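Local coordinates for Cag pathogenicity island protein (Cag10) (Helicobacter pylori 26695, PDB 6IQT) that probably serves, as a VirB8 homologue, as an inner-membrane assembly component of the Cag type IV secretion system, this chain being its soluble VirB8 domain, which pairs with itself, at residues A[128-138]-A[153-164]; A[34-42]-A[53-61]. All blocks are in the same frame, centred on the assembly; numbering follows the deposited sequence.

Contact 1 zips together the last two strands of the antiparallel sheet, 128-138 and 153-164; contact 2 packs helix 30-43 against helix 50-59 on the concave side of that sheet. The helical contact is largely buried and almost wholly apolar, with one weak arginine hydrogen bond at one end. The strand pair is only partly buried and rests on backbone hydrogen bonds, and its two sides differ: one carries mainly aliphatic and aromatic groups, with the helices packed on part of it; the other is mostly polar, and several of its groups meet the second subunit. The two contacts touch directly: Phe154 lies on Ala34 and Thr35, and the backbone of Val156 bonds that of Tyr60.

Contact 1 (A[128-138]-A[153-164]); sequences KKQVTIYYDFA and GFKVFDIQITDL
Tyr135 and Phe154 lie against each other on the helix-facing side of a two-stranded antiparallel ladder. Tyr135 CB lies 3.4 Å from Lys155 O and also touches Phe154 CZ. Its CG and CD2 then meet Phe154 CE1, which sits over one face of the tyrosine ring near the rim, with Tyr135 CG and Phe154 CE1 3.4 Å apart; CE2 is the last tyrosine atom to meet it. The ring planes are 27° apart but slid, so they barely overlap. Tyr135 CG sits between its own backbone N and carbonyl carbon (chi1 77°), and this brings the ring over Phe154 CE1. Phe154 in turn sends its edge to the face of Phe137, completing an aromatic cluster, while Phe154 CZ meets Ile133 CD1 at 3.8 Å. Farther along, Ile133 CG2 packs on Ile159 CG1.

The strands belong to the curved sheet of the VirB8 fold, a member of the NTF2-like clan, and a classic bulge interrupts their pairing: Phe157 and Asp158 both stand opposite Tyr134. Tyr134 O takes a nearly straight bond from Phe157 N (2.7 Å), and Tyr134 N gives one to Asp158 O. From the bulge itself the Asp158 carboxylate forms a salt bridge with Arg85 and hydrogen bonds with Ser46 and Ser49 of the second subunit, and Tyr134 OH bonds Asp52 of that subunit, so this polar side helps build the dimer.

Toward the other end, a water receives a hydrogen bond from Gln130 NE2, gives one to Gln130 O at 3.0 Å, and also bonds Thr132 OG1. Lys129, bent at its last torsion (chi4 50°), runs alongside Asp163, and Lys129 NZ reaches Asp163 OD1 at 3.3 Å, a salt bridge at the exposed end of the ladder.

Contact 2 (A[34-42]-A[53-61]); sequences ATSKFVSLL and RKDQLMQYC
Leu41 and Leu57 mark the closest approach of two helices whose segments run 140° apart, with the CA atoms of these two leucines 5.8 Å from each other. Leu41 CD1 touches both the backbone N of Leu57 and Tyr60 CD2, and its CD2 lies on Gln56 CB. On one flank, Leu57 CD1 meets Phe38 CE1 at 3.8 Å, while its CD2 reaches Leu42 CD1. The edge of the Phe38 ring takes Tyr60 CB and, in the ring plane, Cys61 SG, which is 3.9 Å from Phe38 CE1. Tyr60 crosses Leu41 at about a right angle and carries its ring on to Ala34 CB, with OH beside Lys37 CG.

At the far end Arg53, bent at chi3 (-60°), turns its guanidinium edge to the carbonyls of the first helix; Arg53 NH1 gives Leu41 O a weak hydrogen bond of 3.4 Å.

Farther out, Phe38 leans on Val156 and Leu42 on Ile159, while helix 66-80 sends Ala69 to Cys61 and Met72 to Leu42. Thr35 and Val39, turned from 53-61, touch strand 105-117, so helix 30-43 lies between the sheet and helix 50-59. Such chemistry is consistent with helices held mainly by apolar packing, the arginine adding a probably modest polar tie.

Contact 1 (A[128-138]-A[153-164])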
# COMPACT_ATOMS: atom_id res chain seq x y z
N LYS A 128 -12.05 2.54 4.81
CA LYS A 128 -11.02 3.57 4.83
C LYS A 128 -9.67 2.91 4.63
O LYS A 128 -9.45 1.79 5.10
CB LYS A 128 -11.04 4.37 6.16
CG LYS A 128 -12.30 5.24 6.36
CD LYS A 128 -12.65 5.42 7.83
CE LYS A 128 -14.16 5.28 8.07
NZ LYS A 128 -14.54 3.92 8.60
N LYS A 129 -8.78 3.59 3.90
CA LYS A 129 -7.46 3.07 3.58
C LYS A 129 -6.45 4.20 3.69
O LYS A 129 -6.78 5.36 3.47
CB LYS A 129 -7.38 2.48 2.17
CG LYS A 129 -8.18 1.20 1.92
CD LYS A 129 -8.28 0.92 0.43
CE LYS A 129 -8.70 -0.52 0.14
NZ LYS A 129 -9.92 -0.87 0.91
N GLN A 130 -5.21 3.84 4.00
CA GLN A 130 -4.09 4.76 3.83
C GLN A 130 -3.35 4.38 2.56
O GLN A 130 -3.04 3.20 2.35
CB GLN A 130 -3.14 4.75 5.03
CG GLN A 130 -2.07 5.82 4.89
CD GLN A 130 -0.81 5.48 5.65
OE1 GLN A 130 -0.56 6.02 6.73
NE2 GLN A 130 0.01 4.58 5.09
N VAL A 131 -3.10 5.35 1.70
CA VAL A 131 -2.61 5.10 0.35
C VAL A 131 -1.33 5.89 0.16
O VAL A 131 -1.26 7.06 0.55
CB VAL A 131 -3.65 5.49 -0.73
CG1 VAL A 131 -3.05 5.43 -2.14
CG2 VAL A 131 -4.92 4.64 -0.61
N THR A 132 -0.35 5.27 -0.48
CA THR A 132 0.89 5.90 -0.92
C THR A 132 1.02 5.72 -2.42
O THR A 132 0.95 4.59 -2.92
CB THR A 132 2.09 5.23 -0.23
OG1 THR A 132 1.93 5.27 1.19
CG2 THR A 132 3.39 5.91 -0.64
N ILE A 133 1.24 6.80 -3.16
CA ILE A 133 1.50 6.62 -4.58
C ILE A 133 2.83 7.29 -4.93
O ILE A 133 3.24 8.28 -4.32
CB ILE A 133 0.38 7.15 -5.52
CG1 ILE A 133 0.36 8.66 -5.58
CG2 ILE A 133 -1.02 6.56 -5.20
CD1 ILE A 133 -0.06 9.19 -6.93
N TYR A 134 3.49 6.74 -5.93
CA TYR A 134 4.72 7.30 -6.47
C TYR A 134 4.45 7.74 -7.89
O TYR A 134 3.90 6.97 -8.68
CB TYR A 134 5.84 6.26 -6.42
CG TYR A 134 6.18 5.77 -5.03
CD1 TYR A 134 5.40 4.82 -4.39
CD2 TYR A 134 7.27 6.29 -4.34
CE1 TYR A 134 5.72 4.38 -3.08
CE2 TYR A 134 7.57 5.88 -3.07
CZ TYR A 134 6.81 4.92 -2.44
OH TYR A 134 7.15 4.51 -1.16
N TYR A 135 4.84 8.97 -8.24
CA TYR A 135 4.50 9.50 -9.55
C TYR A 135 5.66 10.28 -10.15
O TYR A 135 6.58 10.72 -9.45
CB TYR A 135 3.24 10.41 -9.51
CG TYR A 135 3.52 11.78 -8.95
CD1 TYR A 135 3.42 12.02 -7.59
CD2 TYR A 135 3.93 12.83 -9.79
CE1 TYR A 135 3.70 13.28 -7.06
CE2 TYR A 135 4.22 14.09 -9.26
CZ TYR A 135 4.12 14.30 -7.90
OH TYR A 135 4.40 15.55 -7.38
N ASP A 136 5.59 10.45 -11.46
CA ASP A 136 6.41 11.42 -12.17
C ASP A 136 5.60 11.89 -13.38
O ASP A 136 4.55 11.32 -13.69
CB ASP A 136 7.76 10.83 -12.57
CG ASP A 136 8.80 11.89 -12.94
OD1 ASP A 136 8.51 13.11 -12.87
OD2 ASP A 136 9.93 11.49 -13.28
N PHE A 137 6.07 12.95 -14.04
CA PHE A 137 5.42 13.43 -15.26
C PHE A 137 6.14 12.87 -16.48
O PHE A 137 7.37 12.91 -16.54
CB PHE A 137 5.40 14.97 -15.30
CG PHE A 137 4.35 15.57 -14.43
CD1 PHE A 137 3.05 15.72 -14.88
CD2 PHE A 137 4.65 15.97 -13.14
CE1 PHE A 137 2.06 16.28 -14.07
CE2 PHE A 137 3.67 16.52 -12.31
CZ PHE A 137 2.38 16.68 -12.78
N ALA A 138 5.38 12.36 -17.44
CA ALA A 138 5.95 11.75 -18.64
C ALA A 138 6.64 12.78 -19.53
O ALA A 138 5.98 13.53 -20.24
CB ALA A 138 4.86 11.02 -19.43
N GLY A 153 0.30 14.45 -18.66
CA GLY A 153 1.15 13.29 -18.47
C GLY A 153 1.52 12.94 -17.04
O GLY A 153 2.66 12.53 -16.79
N PHE A 154 0.60 13.09 -16.09
CA PHE A 154 0.82 12.56 -14.74
C PHE A 154 0.82 11.03 -14.79
O PHE A 154 -0.16 10.43 -15.25
CB PHE A 154 -0.28 13.07 -13.82
CG PHE A 154 -0.20 12.57 -12.40
CD1 PHE A 154 0.52 13.28 -11.45
CD2 PHE A 154 -0.91 11.45 -12.00
CE1 PHE A 154 0.56 12.86 -10.13
CE2 PHE A 154 -0.87 11.02 -10.67
CZ PHE A 154 -0.12 11.72 -9.74
N LYS A 155 1.91 10.40 -14.32
CA LYS A 155 2.02 8.94 -14.39
C LYS A 155 2.34 8.33 -13.03
O LYS A 155 3.33 8.71 -12.40
CB LYS A 155 3.10 8.52 -15.39
CG LYS A 155 2.85 9.02 -16.81
CD LYS A 155 1.62 8.37 -17.42
CE LYS A 155 1.46 8.86 -18.87
NZ LYS A 155 0.26 8.29 -19.57
N VAL A 156 1.54 7.34 -12.62
CA VAL A 156 1.76 6.60 -11.38
C VAL A 156 2.70 5.44 -11.65
O VAL A 156 2.51 4.69 -12.61
CB VAL A 156 0.42 6.10 -10.80
CG1 VAL A 156 0.66 5.24 -9.55
CG2 VAL A 156 -0.50 7.29 -10.48
N PHE A 157 3.72 5.28 -10.79
CA PHE A 157 4.68 4.20 -10.95
C PHE A 157 4.53 3.10 -9.92
O PHE A 157 5.01 1.99 -10.16
CB PHE A 157 6.12 4.74 -10.86
CG PHE A 157 6.57 5.44 -12.09
CD1 PHE A 157 6.02 6.68 -12.45
CD2 PHE A 157 7.55 4.88 -12.91
CE1 PHE A 157 6.44 7.34 -13.61
CE2 PHE A 157 7.98 5.54 -14.07
CZ PHE A 157 7.42 6.77 -14.42
N ASP A 158 3.88 3.38 -8.80
CA ASP A 158 3.73 2.39 -7.75
C ASP A 158 2.67 2.87 -6.77
O ASP A 158 2.36 4.06 -6.71
CB ASP A 158 5.05 2.16 -7.01
CG ASP A 158 5.25 0.70 -6.61
OD1 ASP A 158 4.25 -0.04 -6.48
OD2 ASP A 158 6.43 0.30 -6.42
N ILE A 159 2.15 1.92 -5.99
CA ILE A 159 1.16 2.23 -4.96
C ILE A 159 1.37 1.25 -3.81
O ILE A 159 1.80 0.11 -4.01
CB ILE A 159 -0.28 2.16 -5.52
CG1 ILE A 159 -1.27 2.81 -4.55
CG2 ILE A 159 -0.71 0.72 -5.82
CD1 ILE A 159 -2.70 2.90 -5.12
N GLN A 160 1.07 1.72 -2.61
CA GLN A 160 1.09 0.87 -1.41
C GLN A 160 -0.14 1.24 -0.61
O GLN A 160 -0.49 2.42 -0.52
CB GLN A 160 2.37 1.06 -0.58
CG GLN A 160 3.66 0.59 -1.27
CD GLN A 160 3.63 -0.91 -1.66
OE1 GLN A 160 3.16 -1.75 -0.90
NE2 GLN A 160 4.15 -1.22 -2.85
N ILE A 161 -0.81 0.24 -0.04
CA ILE A 161 -2.12 0.41 0.57
C ILE A 161 -2.13 -0.23 1.95
O ILE A 161 -1.63 -1.35 2.12
CB ILE A 161 -3.22 -0.20 -0.31
CG1 ILE A 161 -3.29 0.54 -1.65
CG2 ILE A 161 -4.57 -0.14 0.39
CD1 ILE A 161 -3.93 -0.27 -2.74
N THR A 162 -2.71 0.47 2.93
CA THR A 162 -2.93 -0.06 4.28
C THR A 162 -4.41 0.02 4.61
O THR A 162 -4.96 1.13 4.73
CB THR A 162 -2.14 0.71 5.34
OG1 THR A 162 -0.77 0.82 4.97
CG2 THR A 162 -2.24 -0.00 6.70
N ASP A 163 -5.05 -1.13 4.80
CA ASP A 163 -6.45 -1.12 5.21
C ASP A 163 -6.55 -0.67 6.66
O ASP A 163 -5.72 -1.02 7.50
CB ASP A 163 -7.07 -2.50 5.02
CG ASP A 163 -7.25 -2.84 3.55
OD1 ASP A 163 -7.40 -1.91 2.73
OD2 ASP A 163 -7.23 -4.03 3.20
N LEU A 164 -7.56 0.14 6.97
CA LEU A 164 -7.63 0.75 8.28
C LEU A 164 -8.60 0.07 9.23
O LEU A 164 -8.77 0.53 10.36
CB LEU A 164 -7.96 2.24 8.15
CG LEU A 164 -6.75 2.99 7.59
CD1 LEU A 164 -6.99 4.50 7.58
CD2 LEU A 164 -5.49 2.64 8.36
O HOH W 1 -0.09 3.06 2.56

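Contact 2 (A[34-42]-A[53-61])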
# COMPACT_ATOMS: atom_id res chain seq x y z
N ALA A 34 -4.95 15.36 -10.45
CA ALA A 34 -4.68 14.09 -11.11
C ALA A 34 -4.79 12.93 -10.13
O ALA A 34 -5.36 11.87 -10.45
CB ALA A 34 -3.27 14.12 -11.74
N THR A 35 -4.28 13.12 -8.91
CA THR A 35 -4.32 12.06 -7.91
C THR A 35 -5.76 11.73 -7.52
O THR A 35 -6.11 10.56 -7.37
CB THR A 35 -3.50 12.46 -6.68
OG1 THR A 35 -2.14 12.69 -7.09
CG2 THR A 35 -3.49 11.34 -5.65
N SER A 36 -6.60 12.75 -7.38
CA SER A 36 -8.00 12.52 -7.04
C SER A 36 -8.72 11.76 -8.15
O SER A 36 -9.50 10.84 -7.88
CB SER A 36 -8.68 13.86 -6.76
OG SER A 36 -10.05 13.67 -6.52
N LYS A 37 -8.45 12.12 -9.41
CA LYS A 37 -9.05 11.40 -10.53
C LYS A 37 -8.57 9.95 -10.56
O LYS A 37 -9.37 9.03 -10.78
CB LYS A 37 -8.72 12.12 -11.83
CG LYS A 37 -9.53 11.62 -13.06
CD LYS A 37 -11.00 11.40 -12.69
CE LYS A 37 -11.90 11.33 -13.93
NZ LYS A 37 -13.34 11.18 -13.56
N PHE A 38 -7.28 9.74 -10.33
CA PHE A 38 -6.71 8.40 -10.30
C PHE A 38 -7.33 7.55 -9.21
O PHE A 38 -7.68 6.38 -9.44
CB PHE A 38 -5.19 8.51 -10.11
CG PHE A 38 -4.49 7.19 -9.91
CD1 PHE A 38 -4.16 6.38 -10.99
CD2 PHE A 38 -4.14 6.76 -8.63
CE1 PHE A 38 -3.50 5.17 -10.81
CE2 PHE A 38 -3.49 5.55 -8.44
CZ PHE A 38 -3.17 4.75 -9.54
N VAL A 39 -7.47 8.11 -8.00
CA VAL A 39 -8.09 7.38 -6.89
C VAL A 39 -9.52 6.99 -7.24
O VAL A 39 -9.95 5.86 -6.98
CB VAL A 39 -8.04 8.23 -5.60
CG1 VAL A 39 -9.06 7.73 -4.59
CG2 VAL A 39 -6.61 8.23 -5.01
N SER A 40 -10.28 7.95 -7.78
CA SER A 40 -11.64 7.68 -8.21
C SER A 40 -11.70 6.55 -9.25
O SER A 40 -12.54 5.65 -9.14
CB SER A 40 -12.26 8.96 -8.77
OG SER A 40 -13.59 8.73 -9.17
N LEU A 41 -10.80 6.57 -10.24
CA LEU A 41 -10.81 5.55 -11.28
C LEU A 41 -10.40 4.18 -10.73
O LEU A 41 -10.98 3.16 -11.11
CB LEU A 41 -9.88 5.95 -12.43
CG LEU A 41 -10.30 7.15 -13.29
CD1 LEU A 41 -9.08 7.58 -14.09
CD2 LEU A 41 -11.46 6.78 -14.21
N LEU A 42 -9.40 4.15 -9.85
CA LEU A 42 -8.83 2.89 -9.39
C LEU A 42 -9.68 2.22 -8.31
O LEU A 42 -9.92 1.01 -8.36
CB LEU A 42 -7.41 3.13 -8.86
CG LEU A 42 -6.68 1.89 -8.36
CD1 LEU A 42 -6.49 0.85 -9.48
CD2 LEU A 42 -5.36 2.26 -7.75
N ARG A 53 -13.76 3.22 -18.02
CA ARG A 53 -13.01 3.35 -16.77
C ARG A 53 -11.61 2.74 -16.89
O ARG A 53 -10.62 3.37 -16.51
CB ARG A 53 -13.77 2.71 -15.60
CG ARG A 53 -12.98 2.79 -14.26
CD ARG A 53 -13.67 2.05 -13.11
NE ARG A 53 -14.99 2.61 -12.85
CZ ARG A 53 -15.22 3.64 -12.04
NH1 ARG A 53 -14.23 4.23 -11.36
NH2 ARG A 53 -16.46 4.08 -11.90
N LYS A 54 -11.51 1.54 -17.46
CA LYS A 54 -10.20 0.91 -17.63
C LYS A 54 -9.30 1.71 -18.56
O LYS A 54 -8.10 1.87 -18.30
CB LYS A 54 -10.36 -0.54 -18.13
CG LYS A 54 -9.03 -1.24 -18.48
CD LYS A 54 -8.73 -1.17 -19.99
CE LYS A 54 -7.45 -1.92 -20.36
NZ LYS A 54 -7.05 -1.80 -21.79
N ASP A 55 -9.84 2.22 -19.67
CA ASP A 55 -9.04 3.01 -20.60
C ASP A 55 -8.50 4.29 -19.95
O ASP A 55 -7.34 4.66 -20.17
CB ASP A 55 -9.87 3.39 -21.83
CG ASP A 55 -9.99 2.25 -22.84
OD1 ASP A 55 -9.13 1.34 -22.84
OD2 ASP A 55 -10.96 2.27 -23.63
N GLN A 56 -9.33 4.98 -19.18
CA GLN A 56 -8.86 6.20 -18.51
C GLN A 56 -7.81 5.87 -17.45
O GLN A 56 -6.76 6.51 -17.39
CB GLN A 56 -10.05 6.94 -17.89
CG GLN A 56 -10.89 7.68 -18.94
CD GLN A 56 -11.82 8.71 -18.31
OE1 GLN A 56 -11.54 9.21 -17.22
NE2 GLN A 56 -12.93 9.01 -18.98
N LEU A 57 -8.06 4.84 -16.64
CA LEU A 57 -7.10 4.43 -15.62
C LEU A 57 -5.72 4.14 -16.21
O LEU A 57 -4.69 4.61 -15.70
CB LEU A 57 -7.64 3.20 -14.89
CG LEU A 57 -6.71 2.54 -13.87
CD1 LEU A 57 -6.30 3.55 -12.82
CD2 LEU A 57 -7.40 1.35 -13.21
N MSE A 58 -5.68 3.38 -17.30
CA MSE A 58 -4.46 3.04 -18.02
C MSE A 58 -3.63 4.30 -18.38
O MSE A 58 -2.39 4.31 -18.31
CB MSE A 58 -4.84 2.29 -19.30
CG MSE A 58 -5.32 0.88 -19.06
SE MSE A 58 -4.02 -0.09 -17.97
CE MSE A 58 -5.03 -0.22 -16.32
N GLN A 59 -4.34 5.38 -18.72
CA GLN A 59 -3.71 6.65 -19.11
C GLN A 59 -2.98 7.33 -17.95
O GLN A 59 -2.08 8.16 -18.19
CB GLN A 59 -4.77 7.61 -19.64
CG GLN A 59 -5.21 7.30 -21.04
CD GLN A 59 -4.35 8.02 -22.03
OE1 GLN A 59 -4.66 9.15 -22.44
NE2 GLN A 59 -3.24 7.40 -22.41
N TYR A 60 -3.34 7.01 -16.71
CA TYR A 60 -2.69 7.57 -15.54
C TYR A 60 -1.56 6.71 -15.00
O TYR A 60 -1.01 7.04 -13.94
CB TYR A 60 -3.72 7.79 -14.42
CG TYR A 60 -4.50 9.04 -14.63
CD1 TYR A 60 -4.02 10.25 -14.16
CD2 TYR A 60 -5.70 9.03 -15.34
CE1 TYR A 60 -4.72 11.42 -14.37
CE2 TYR A 60 -6.41 10.19 -15.55
CZ TYR A 60 -5.91 11.39 -15.07
OH TYR A 60 -6.60 12.56 -15.26
N CYS A 61 -1.22 5.61 -15.66
CA CYS A 61 -0.24 4.65 -15.16
C CYS A 61 0.97 4.58 -16.08
O CYS A 61 0.82 4.47 -17.31
CB CYS A 61 -0.86 3.25 -15.04
SG CYS A 61 -2.27 3.10 -13.92